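Local coordinates for protein alpha-rhamnosidase (Dictyoglomus thermophilum, PDB 6I60) that probably hydrolyses terminal non-reducing alpha-L-rhamnose residues from alpha-L-rhamnosides, as a multidomain glycoside hydrolase, at residues T67-I72 against V93-Q98; F53-R58 against W115-W120; W552-G557 against F607-D612. All coordinates share one frame; numbering follows the deposited sequence.

Contact 1: residues T67-I72 against V93-Q98; sequences TAYQVI and VLSSEQ
Tyr69 and Val93 trade backbone hydrogen bonds in both directions: Val93 N gives to Tyr69 O (2.7 Å) and Tyr69 N to Val93 O (3.0 Å). They form a single antiparallel hydrogen-bonded bridge, their side chains alongside each other and pointing the same way. The tyrosine thus offers a ring face to the valine in a CH-pi contact, Val93 CB standing 3.9 Å from the centroid of the Tyr69 ring. With CG1 anti to the backbone N (chi1 170°), Val93 brings that methyl to the CE2-CZ rim of the ring, where a compact branched residue fits well. Ser95 O comes in the ring plane at the edge, 3.7 Å from Tyr69 CD2. Beside the bridge, Ala68 CA makes a CA-H...O contact with Val93 O at 3.1 Å, and the small Ala68 CB meets Leu94 CD2 at 3.9 Å. The segments belong to the N-terminal immunoglobulin-like domain, where the chain leaving strand 88-89 runs along the start of strand 68-74. It then turns away through an inverse gamma turn centred on Leu94 and an ST turn, Ser95 OG accepting from Glu97 N (3.0 Å). Gln66 NE2 binds both Ser95 O and Glu97 O, fixing the turning chain beside Tyr69. Toward strand 112-120, Thr67 and Ala68 both pair with Trp120 in a classic beta bulge, and Thr67 OG1 is hydrogen-bonded to Asp121 O.

Contact 2: residues F53-R58 against W115-W120; sequences FSWKLR and WKVRWW
Phe53 turns the edge of its ring toward the face of Trp115, an edge-to-face pair with centroids of the phenyl and the indole six-membered ring 4.4 Å apart and planes at 61°. The two side chains come from opposite strands and slide past each other, which sets Phe53 CD1 above the indole, 3.4 Å from Trp115 CD2. Trp115 carries CG between its backbone N and carbonyl carbon (chi1 70°), and its six-membered ring reaches across to the facing strand. There Ser54 O lies in the indole plane, 3.6 Å from Trp115 CH2, while Trp55 CE3 is 4.0 Å from Trp115 CZ3. Wide, flat tryptophans suit such a place, since one ring can meet several neighbours by face and rim.

Trp55 in turn presents a face to Val117. The CG2 methyl sits squarely over the six-membered ring of Trp55, 3.8 Å from its centroid, in a CH-pi contact whose direction is only 6° off the ring normal. The same theme returns with the chemistry exchanged between the two segments: Leu57 CD2 lies over the five-membered ring of Trp119, 3.6 Å from the centroid, while Leu57 CD1 reaches the rim of the six-membered ring at Trp119 CE3. Two of the indole nitrogens have acceptors outside the segments, Trp55 NE1 at Gln66 OE1 and Trp119 NE1 at Tyr30 O.

No hydrogen bond joins the segments; this is the face-to-face packing of an immunoglobulin-like beta sandwich, and the axes of 53-56 and 115-120 come within 9.4 Å. Strand 52-56 is flanked in its sheet by 35-37 and 99-101, and strand 112-120 lies between 68-74 and 133-137. Leu35 fills in against Trp55, Trp115 and Val117, and Phe135 meets Phe53 edge-to-face.

Contact 3: residues W552-G557 against F607-D612; sequences WSIYPG and FYKYGD. With AE3 (2-(2-ethoxyethoxy)ethanol), chain H.
Lys609 NZ reaches over to segment 552-557 while held by a salt bridge to Asp546 OD2, an atom also hydrogen-bonded to Tyr610 OH, so one carboxylate oxygen holds two side chains of segment 607-612. Across the contact Pro556 O lies close to the same nitrogen; the hydrogen bond from Lys609 NZ to Pro556 O is modelled at 2.3 Å, shorter than such a bond should be, so its geometry is doubtful. A lysine suits the position because its long chain, bent at chi3 (-81°), can cross from one loop to the other. On the way Lys609 CE runs beside the same oxygen, 3.6 Å from Pro556 O. Ile554 crosses the lysine end obliquely, with its CG2 methyl 3.4 Å from Lys609 NZ, and the same methyl lies 4.1 Å from Tyr610 OH.

Both segments are loops between helices of the six-hairpin glycosidase domain, which in this family is an (alpha/alpha)6 barrel; one precedes helix 559-562 and the other follows helix 586-599. The peptide bond before Pro556 is cis, a bend that proline accommodates readily. Pro556 CG packs on Phe607 CE1 at 4.2 Å, and that ring receives Gly557 O near its plane, at the edge, 3.7 Å from Phe607 CE1.

Behind the salt bridge, Lys609 CB stands over the centre of the Tyr610 ring, so the first methylene of the lysine covers that face of its neighbour's ring. Asp558 OD2 accepts from both Lys609 N and Tyr610 N, fixing the backbone from which the two side chains start. On the other side of segment 552-557, a bound 2-(2-ethoxyethoxy)ethanol lies along Tyr555, its C6 3.3 Å from Tyr555 O, and is hydrogen-bonded to Lys539.

Overall arrangement
Contacts 1 and 2 share one immunoglobulin-like domain, their centres about 8 Å apart, with contact 1 nested along the chain inside the loop that contact 2 closes. Strands 68-74 and 112-120 are sheet neighbours, so probable backbone bonds to Trp120 join the two, and Tyr69 also meets Trp55. Contact 2 is the buried aromatic interior between the sheets; contact 1, partly buried, combines strand-like backbone bonds with one ring contact. Contact 3 lies in the glycosidase domain, about 45 Å from contact 1 and 44 Å from contact 2 between centres. It is a surface meeting of loops in which a lysine, salt-bridged to Asp546, reaches across, with modest apolar packing.

Contact 1: residues T67-I72 against V93-Q98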
loop_
_atom_site.group_PDB
_atom_site.type_symbol
_atom_site.label_atom_id
_atom_site.label_comp_id
_atom_site.label_asym_id
_atom_site.label_seq_id
_atom_site.Cartn_x
_atom_site.Cartn_y
_atom_site.Cartn_z
ATOM N N THR A 67 4.620 -0.014 -31.602
ATOM C CA THR A 67 5.928 0.284 -32.165
ATOM C C THR A 67 6.296 1.759 -32.109
ATOM O O THR A 67 7.482 2.084 -32.211
ATOM C CB THR A 67 6.005 -0.184 -33.624
ATOM O OG1 THR A 67 4.994 0.479 -34.393
ATOM C CG2 THR A 67 5.800 -1.687 -33.709
ATOM N N ALA A 68 5.321 2.650 -31.948
ATOM C CA ALA A 68 5.597 4.077 -31.874
ATOM C C ALA A 68 4.444 4.769 -31.164
ATOM O O ALA A 68 3.309 4.289 -31.185
ATOM C CB ALA A 68 5.811 4.685 -33.265
ATOM N N TYR A 69 4.751 5.903 -30.536
ATOM C CA TYR A 69 3.744 6.711 -29.863
ATOM C C TYR A 69 4.043 8.187 -30.092
ATOM O O TYR A 69 5.148 8.566 -30.488
ATOM C CB TYR A 69 3.680 6.411 -28.355
ATOM C CG TYR A 69 4.870 6.925 -27.571
ATOM C CD1 TYR A 69 4.873 8.205 -27.025
ATOM C CD2 TYR A 69 5.991 6.130 -27.379
ATOM C CE1 TYR A 69 5.959 8.676 -26.316
ATOM C CE2 TYR A 69 7.081 6.592 -26.667
ATOM C CZ TYR A 69 7.060 7.867 -26.140
ATOM O OH TYR A 69 8.147 8.328 -25.433
ATOM N N GLN A 70 3.039 9.018 -29.830
ATOM C CA GLN A 70 3.196 10.467 -29.888
ATOM C C GLN A 70 2.169 11.093 -28.961
ATOM O O GLN A 70 0.967 10.879 -29.139
ATOM C CB GLN A 70 3.018 10.996 -31.311
ATOM C CG GLN A 70 3.030 12.517 -31.390
ATOM C CD GLN A 70 2.349 13.045 -32.634
ATOM O OE1 GLN A 70 1.973 12.280 -33.521
ATOM N NE2 GLN A 70 2.191 14.362 -32.710
ATOM N N VAL A 71 2.634 11.861 -27.981
ATOM C CA VAL A 71 1.760 12.531 -27.025
ATOM C C VAL A 71 1.891 14.033 -27.228
ATOM O O VAL A 71 3.003 14.554 -27.385
ATOM C CB VAL A 71 2.087 12.125 -25.576
ATOM C CG1 VAL A 71 3.579 12.169 -25.325
ATOM C CG2 VAL A 71 1.355 13.022 -24.591
ATOM N N ILE A 72 0.757 14.723 -27.255
ATOM C CA ILE A 72 0.707 16.166 -27.437
ATOM C C ILE A 72 0.187 16.777 -26.148
ATOM O O ILE A 72 -0.835 16.327 -25.616
ATOM C CB ILE A 72 -0.194 16.548 -28.625
ATOM C CG1 ILE A 72 0.481 16.160 -29.941
ATOM C CG2 ILE A 72 -0.543 18.026 -28.573
ATOM C CD1 ILE A 72 0.009 16.947 -31.144
ATOM N N VAL A 93 7.546 8.942 -31.775
ATOM C CA VAL A 93 8.646 8.374 -31.004
ATOM C C VAL A 93 8.664 6.867 -31.224
ATOM O O VAL A 93 7.710 6.169 -30.868
ATOM C CB VAL A 93 8.508 8.707 -29.511
ATOM C CG1 VAL A 93 9.519 7.913 -28.700
ATOM C CG2 VAL A 93 8.686 10.194 -29.283
ATOM N N LEU A 94 9.752 6.366 -31.804
ATOM C CA LEU A 94 9.901 4.938 -32.079
ATOM C C LEU A 94 10.301 4.234 -30.786
ATOM O O LEU A 94 11.482 4.048 -30.487
ATOM C CB LEU A 94 10.926 4.706 -33.182
ATOM C CG LEU A 94 10.724 5.491 -34.480
ATOM C CD1 LEU A 94 11.685 5.003 -35.550
ATOM C CD2 LEU A 94 9.284 5.392 -34.962
ATOM N N SER A 95 9.295 3.840 -30.009
ATOM C CA SER A 95 9.520 3.141 -28.752
ATOM C C SER A 95 8.267 2.350 -28.407
ATOM O O SER A 95 7.149 2.819 -28.638
ATOM C CB SER A 95 9.865 4.116 -27.618
ATOM O OG SER A 95 9.403 3.642 -26.363
ATOM N N SER A 96 8.463 1.153 -27.862
ATOM C CA SER A 96 7.359 0.301 -27.444
ATOM C C SER A 96 6.869 0.619 -26.037
ATOM O O SER A 96 5.893 0.011 -25.586
ATOM C CB SER A 96 7.771 -1.172 -27.526
ATOM O OG SER A 96 8.732 -1.489 -26.533
ATOM N N GLU A 97 7.512 1.554 -25.343
ATOM C CA GLU A 97 7.137 1.860 -23.969
ATOM C C GLU A 97 5.839 2.659 -23.923
ATOM O O GLU A 97 5.572 3.495 -24.791
ATOM C CB GLU A 97 8.257 2.637 -23.278
ATOM C CG GLU A 97 9.427 1.773 -22.835
ATOM C CD GLU A 97 9.000 0.621 -21.940
ATOM O OE1 GLU A 97 9.560 -0.487 -22.085
ATOM O OE2 GLU A 97 8.106 0.823 -21.089
ATOM N N GLN A 98 5.025 2.389 -22.899
ATOM C CA GLN A 98 3.788 3.129 -22.662
ATOM C C GLN A 98 3.800 3.837 -21.312
ATOM O O GLN A 98 2.742 4.233 -20.811
ATOM C CB GLN A 98 2.573 2.203 -22.767
ATOM C CG GLN A 98 2.597 1.019 -21.819
ATOM C CD GLN A 98 1.784 -0.151 -22.339
ATOM O OE1 GLN A 98 2.312 -1.243 -22.551
ATOM N NE2 GLN A 98 0.492 0.072 -22.552
#

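Contact 2: residues F53-R58 against W115-W120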
loop_
_atom_site.group_PDB
_atom_site.type_symbol
_atom_site.label_atom_id
_atom_site.label_comp_id
_atom_site.label_asym_id
_atom_site.label_seq_id
_atom_site.Cartn_x
_atom_site.Cartn_y
_atom_site.Cartn_z
ATOM N N PHE A 53 3.448 9.800 -17.585
ATOM C CA PHE A 53 2.273 9.555 -18.410
ATOM C C PHE A 53 2.205 8.080 -18.785
ATOM O O PHE A 53 3.237 7.440 -19.010
ATOM C CB PHE A 53 2.298 10.415 -19.679
ATOM C CG PHE A 53 2.132 11.887 -19.421
ATOM C CD1 PHE A 53 0.869 12.451 -19.339
ATOM C CD2 PHE A 53 3.238 12.705 -19.261
ATOM C CE1 PHE A 53 0.713 13.805 -19.102
ATOM C CE2 PHE A 53 3.089 14.059 -19.022
ATOM C CZ PHE A 53 1.824 14.609 -18.943
ATOM N N SER A 54 0.987 7.548 -18.855
ATOM C CA SER A 54 0.790 6.141 -19.167
ATOM C C SER A 54 -0.542 5.966 -19.880
ATOM O O SER A 54 -1.424 6.827 -19.811
ATOM C CB SER A 54 0.843 5.273 -17.903
ATOM O OG SER A 54 0.242 5.935 -16.805
ATOM N N TRP A 55 -0.678 4.832 -20.566
ATOM C CA TRP A 55 -1.890 4.522 -21.312
ATOM C C TRP A 55 -1.927 3.030 -21.605
ATOM O O TRP A 55 -0.897 2.352 -21.598
ATOM C CB TRP A 55 -1.967 5.319 -22.617
ATOM C CG TRP A 55 -0.756 5.145 -23.480
ATOM C CD1 TRP A 55 -0.500 4.114 -24.337
ATOM C CD2 TRP A 55 0.370 6.026 -23.563
ATOM N NE1 TRP A 55 0.716 4.300 -24.950
ATOM C CE2 TRP A 55 1.270 5.467 -24.492
ATOM C CE3 TRP A 55 0.704 7.235 -22.944
ATOM C CZ2 TRP A 55 2.479 6.074 -24.816
ATOM C CZ3 TRP A 55 1.902 7.833 -23.266
ATOM C CH2 TRP A 55 2.776 7.254 -24.195
ATOM N N LYS A 56 -3.132 2.533 -21.872
ATOM C CA LYS A 56 -3.365 1.146 -22.243
ATOM C C LYS A 56 -3.804 1.063 -23.700
ATOM O O LYS A 56 -4.257 2.047 -24.292
ATOM C CB LYS A 56 -4.421 0.505 -21.335
ATOM C CG LYS A 56 -4.045 0.499 -19.864
ATOM C CD LYS A 56 -5.233 0.135 -18.987
ATOM C CE LYS A 56 -4.834 0.058 -17.519
ATOM N NZ LYS A 56 -3.777 -0.965 -17.281
ATOM N N LEU A 57 -3.672 -0.130 -24.278
ATOM C CA LEU A 57 -3.904 -0.324 -25.701
ATOM C C LEU A 57 -4.892 -1.456 -25.938
ATOM O O LEU A 57 -5.023 -2.374 -25.125
ATOM C CB LEU A 57 -2.595 -0.621 -26.441
ATOM C CG LEU A 57 -1.507 0.440 -26.281
ATOM C CD1 LEU A 57 -0.193 -0.049 -26.858
ATOM C CD2 LEU A 57 -1.943 1.739 -26.937
ATOM N N ARG A 58 -5.579 -1.378 -27.077
ATOM C CA ARG A 58 -6.551 -2.382 -27.489
ATOM C C ARG A 58 -6.576 -2.424 -29.010
ATOM O O ARG A 58 -6.612 -1.375 -29.658
ATOM C CB ARG A 58 -7.946 -2.064 -26.936
ATOM C CG ARG A 58 -9.073 -2.851 -27.588
ATOM C CD ARG A 58 -9.926 -3.562 -26.547
ATOM N NE ARG A 58 -11.259 -3.884 -27.052
ATOM C CZ ARG A 58 -12.282 -4.242 -26.282
ATOM N NH1 ARG A 58 -12.130 -4.329 -24.967
ATOM N NH2 ARG A 58 -13.460 -4.516 -26.828
ATOM N N TRP A 115 -3.840 16.720 -22.700
ATOM C CA TRP A 115 -2.945 15.841 -23.440
ATOM C C TRP A 115 -3.717 14.690 -24.066
ATOM O O TRP A 115 -4.615 14.120 -23.441
ATOM C CB TRP A 115 -1.817 15.305 -22.545
ATOM C CG TRP A 115 -2.239 14.310 -21.499
ATOM C CD1 TRP A 115 -3.053 14.539 -20.426
ATOM C CD2 TRP A 115 -1.843 12.934 -21.414
ATOM N NE1 TRP A 115 -3.193 13.388 -19.685
ATOM C CE2 TRP A 115 -2.461 12.389 -20.272
ATOM C CE3 TRP A 115 -1.029 12.108 -22.199
ATOM C CZ2 TRP A 115 -2.292 11.058 -19.894
ATOM C CZ3 TRP A 115 -0.861 10.788 -21.822
ATOM C CH2 TRP A 115 -1.490 10.276 -20.679
ATOM N N LYS A 116 -3.362 14.371 -25.308
ATOM C CA LYS A 116 -3.821 13.188 -26.018
ATOM C C LYS A 116 -2.606 12.378 -26.455
ATOM O O LYS A 116 -1.460 12.808 -26.296
ATOM C CB LYS A 116 -4.684 13.562 -27.230
ATOM C CG LYS A 116 -5.278 14.958 -27.171
ATOM C CD LYS A 116 -5.664 15.457 -28.555
ATOM C CE LYS A 116 -4.438 15.859 -29.359
ATOM N NZ LYS A 116 -4.803 16.370 -30.711
ATOM N N VAL A 117 -2.853 11.196 -27.016
ATOM C CA VAL A 117 -1.754 10.340 -27.452
ATOM C C VAL A 117 -2.249 9.427 -28.566
ATOM O O VAL A 117 -3.399 8.979 -28.560
ATOM C CB VAL A 117 -1.160 9.542 -26.265
ATOM C CG1 VAL A 117 -2.143 8.511 -25.751
ATOM C CG2 VAL A 117 0.152 8.881 -26.660
ATOM N N ARG A 118 -1.374 9.178 -29.536
ATOM C CA ARG A 118 -1.575 8.184 -30.579
ATOM C C ARG A 118 -0.527 7.090 -30.441
ATOM O O ARG A 118 0.517 7.275 -29.811
ATOM C CB ARG A 118 -1.483 8.804 -31.978
ATOM C CG ARG A 118 -2.492 9.898 -32.259
ATOM C CD ARG A 118 -2.409 10.368 -33.707
ATOM N NE ARG A 118 -1.043 10.692 -34.115
ATOM C CZ ARG A 118 -0.727 11.657 -34.973
ATOM N NH1 ARG A 118 -1.680 12.397 -35.521
ATOM N NH2 ARG A 118 0.541 11.877 -35.289
ATOM N N TRP A 119 -0.810 5.942 -31.051
ATOM C CA TRP A 119 0.116 4.821 -31.021
ATOM C C TRP A 119 0.123 4.135 -32.377
ATOM O O TRP A 119 -0.880 4.126 -33.094
ATOM C CB TRP A 119 -0.241 3.818 -29.913
ATOM C CG TRP A 119 -1.427 2.955 -30.226
ATOM C CD1 TRP A 119 -2.725 3.356 -30.341
ATOM C CD2 TRP A 119 -1.422 1.539 -30.455
ATOM N NE1 TRP A 119 -3.530 2.279 -30.631
ATOM C CE2 TRP A 119 -2.754 1.153 -30.705
ATOM C CE3 TRP A 119 -0.421 0.561 -30.473
ATOM C CZ2 TRP A 119 -3.111 -0.169 -30.970
ATOM C CZ3 TRP A 119 -0.778 -0.749 -30.737
ATOM C CH2 TRP A 119 -2.112 -1.102 -30.982
ATOM N N TRP A 120 1.274 3.573 -32.725
ATOM C CA TRP A 120 1.449 2.824 -33.960
ATOM C C TRP A 120 1.551 1.344 -33.623
ATOM O O TRP A 120 2.334 0.954 -32.749
ATOM C CB TRP A 120 2.695 3.293 -34.714
ATOM C CG TRP A 120 2.502 4.579 -35.467
ATOM C CD1 TRP A 120 2.321 4.721 -36.812
ATOM C CD2 TRP A 120 2.475 5.903 -34.918
ATOM N NE1 TRP A 120 2.180 6.049 -37.134
ATOM C CE2 TRP A 120 2.271 6.796 -35.990
ATOM C CE3 TRP A 120 2.603 6.421 -33.624
ATOM C CZ2 TRP A 120 2.193 8.177 -35.808
ATOM C CZ3 TRP A 120 2.525 7.793 -33.447
ATOM C CH2 TRP A 120 2.322 8.653 -34.533
#

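Contact 3: residues W552-G557 against F607-D612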
loop_
_atom_site.group_PDB
_atom_site.type_symbol
_atom_site.label_atom_id
_atom_site.label_comp_id
_atom_site.label_asym_id
_atom_site.label_seq_id
_atom_site.Cartn_x
_atom_site.Cartn_y
_atom_site.Cartn_z
ATOM N N TRP A 552 9.653 6.672 15.568
ATOM C CA TRP A 552 10.577 5.983 16.456
ATOM C C TRP A 552 11.926 5.899 15.751
ATOM O O TRP A 552 12.033 5.284 14.684
ATOM C CB TRP A 552 10.071 4.583 16.804
ATOM C CG TRP A 552 8.821 4.546 17.629
ATOM C CD1 TRP A 552 8.200 5.599 18.233
ATOM C CD2 TRP A 552 8.041 3.386 17.942
ATOM N NE1 TRP A 552 7.079 5.167 18.903
ATOM C CE2 TRP A 552 6.959 3.812 18.739
ATOM C CE3 TRP A 552 8.152 2.029 17.625
ATOM C CZ2 TRP A 552 5.997 2.929 19.224
ATOM C CZ3 TRP A 552 7.196 1.154 18.108
ATOM C CH2 TRP A 552 6.133 1.608 18.898
ATOM N N SER A 553 12.947 6.521 16.333
ATOM C CA SER A 553 14.269 6.537 15.717
ATOM C C SER A 553 14.992 5.238 16.055
ATOM O O SER A 553 15.435 5.043 17.192
ATOM C CB SER A 553 15.067 7.750 16.187
ATOM O OG SER A 553 14.870 8.854 15.322
ATOM N N ILE A 554 15.108 4.348 15.075
ATOM C CA ILE A 554 15.846 3.096 15.230
ATOM C C ILE A 554 16.888 3.065 14.117
ATOM O O ILE A 554 16.636 2.595 13.004
ATOM C CB ILE A 554 14.936 1.866 15.196
ATOM C CG1 ILE A 554 14.092 1.805 16.468
ATOM C CG2 ILE A 554 15.758 0.589 15.101
ATOM C CD1 ILE A 554 12.654 2.192 16.266
ATOM N N TYR A 555 18.076 3.586 14.414
ATOM C CA TYR A 555 19.198 3.609 13.495
ATOM C C TYR A 555 20.394 2.895 14.111
ATOM O O TYR A 555 20.670 3.073 15.302
ATOM C CB TYR A 555 19.605 5.047 13.145
ATOM C CG TYR A 555 18.632 5.810 12.275
ATOM C CD1 TYR A 555 17.639 6.601 12.839
ATOM C CD2 TYR A 555 18.728 5.767 10.890
ATOM C CE1 TYR A 555 16.757 7.315 12.047
ATOM C CE2 TYR A 555 17.851 6.477 10.089
ATOM C CZ TYR A 555 16.869 7.250 10.672
ATOM O OH TYR A 555 15.993 7.959 9.879
ATOM N N PRO A 556 21.120 2.077 13.336
ATOM C CA PRO A 556 20.805 1.733 11.947
ATOM C C PRO A 556 19.770 0.620 11.853
ATOM O O PRO A 556 19.313 0.116 12.878
ATOM C CB PRO A 556 22.149 1.274 11.390
ATOM C CG PRO A 556 22.853 0.701 12.567
ATOM C CD PRO A 556 22.394 1.477 13.775
ATOM N N GLY A 557 19.415 0.234 10.634
ATOM C CA GLY A 557 18.368 -0.740 10.409
ATOM C C GLY A 557 18.901 -2.144 10.197
ATOM O O GLY A 557 20.042 -2.341 9.783
ATOM N N PHE A 607 25.995 -8.094 12.306
ATOM C CA PHE A 607 24.989 -7.291 12.986
ATOM C C PHE A 607 23.594 -7.689 12.523
ATOM O O PHE A 607 23.331 -7.788 11.320
ATOM C CB PHE A 607 25.219 -5.801 12.735
ATOM C CG PHE A 607 24.050 -4.936 13.126
ATOM C CD1 PHE A 607 23.325 -4.247 12.165
ATOM C CD2 PHE A 607 23.668 -4.820 14.456
ATOM C CE1 PHE A 607 22.245 -3.455 12.523
ATOM C CE2 PHE A 607 22.589 -4.030 14.819
ATOM C CZ PHE A 607 21.878 -3.347 13.852
ATOM N N TYR A 608 22.704 -7.915 13.485
ATOM C CA TYR A 608 21.301 -8.178 13.207
ATOM C C TYR A 608 20.521 -7.983 14.497
ATOM O O TYR A 608 21.037 -8.218 15.592
ATOM C CB TYR A 608 21.080 -9.591 12.653
ATOM C CG TYR A 608 21.045 -10.672 13.708
ATOM C CD1 TYR A 608 22.220 -11.214 14.211
ATOM C CD2 TYR A 608 19.837 -11.156 14.199
ATOM C CE1 TYR A 608 22.197 -12.204 15.175
ATOM C CE2 TYR A 608 19.803 -12.147 15.166
ATOM C CZ TYR A 608 20.987 -12.668 15.649
ATOM O OH TYR A 608 20.963 -13.654 16.609
ATOM N N LYS A 609 19.277 -7.545 14.353
ATOM C CA LYS A 609 18.380 -7.360 15.486
ATOM C C LYS A 609 17.197 -8.310 15.472
ATOM O O LYS A 609 16.871 -8.900 16.503
ATOM C CB LYS A 609 17.868 -5.916 15.522
ATOM C CG LYS A 609 18.965 -4.881 15.691
ATOM C CD LYS A 609 18.402 -3.474 15.653
ATOM C CE LYS A 609 18.171 -3.017 14.225
ATOM N NZ LYS A 609 18.186 -1.533 14.111
ATOM N N TYR A 610 16.557 -8.483 14.318
ATOM C CA TYR A 610 15.365 -9.308 14.192
ATOM C C TYR A 610 15.618 -10.610 13.449
ATOM O O TYR A 610 15.283 -11.685 13.957
ATOM C CB TYR A 610 14.256 -8.509 13.493
ATOM C CG TYR A 610 14.195 -7.062 13.923
ATOM C CD1 TYR A 610 14.390 -6.035 13.008
ATOM C CD2 TYR A 610 13.950 -6.722 15.247
ATOM C CE1 TYR A 610 14.340 -4.711 13.399
ATOM C CE2 TYR A 610 13.897 -5.399 15.648
ATOM C CZ TYR A 610 14.093 -4.399 14.720
ATOM O OH TYR A 610 14.044 -3.082 15.114
ATOM N N GLY A 611 16.209 -10.543 12.257
ATOM C CA GLY A 611 16.444 -11.753 11.488
ATOM C C GLY A 611 15.139 -12.415 11.096
ATOM O O GLY A 611 14.151 -11.751 10.767
ATOM N N ASP A 612 15.129 -13.748 11.135
ATOM C CA ASP A 612 13.913 -14.525 10.889
ATOM C C ASP A 612 12.967 -14.309 12.067
ATOM O O ASP A 612 12.887 -15.106 13.005
ATOM C CB ASP A 612 14.244 -15.999 10.691
ATOM C CG ASP A 612 13.266 -16.698 9.770
ATOM O OD1 ASP A 612 12.525 -16.004 9.042
ATOM O OD2 ASP A 612 13.239 -17.946 9.773
HETATM C C2 AE3 H . 18.848 10.162 13.794
HETATM O O2 AE3 H . 19.951 9.376 14.197
HETATM C C3 AE3 H . 20.244 9.483 15.575
HETATM C C4 AE3 H . 21.629 8.918 15.822
HETATM O O3 AE3 H . 21.717 7.640 15.228
HETATM C C5 AE3 H . 22.918 6.961 15.541
HETATM C C6 AE3 H . 22.809 5.519 15.086
HETATM O O4 AE3 H . 23.883 4.771 15.641
#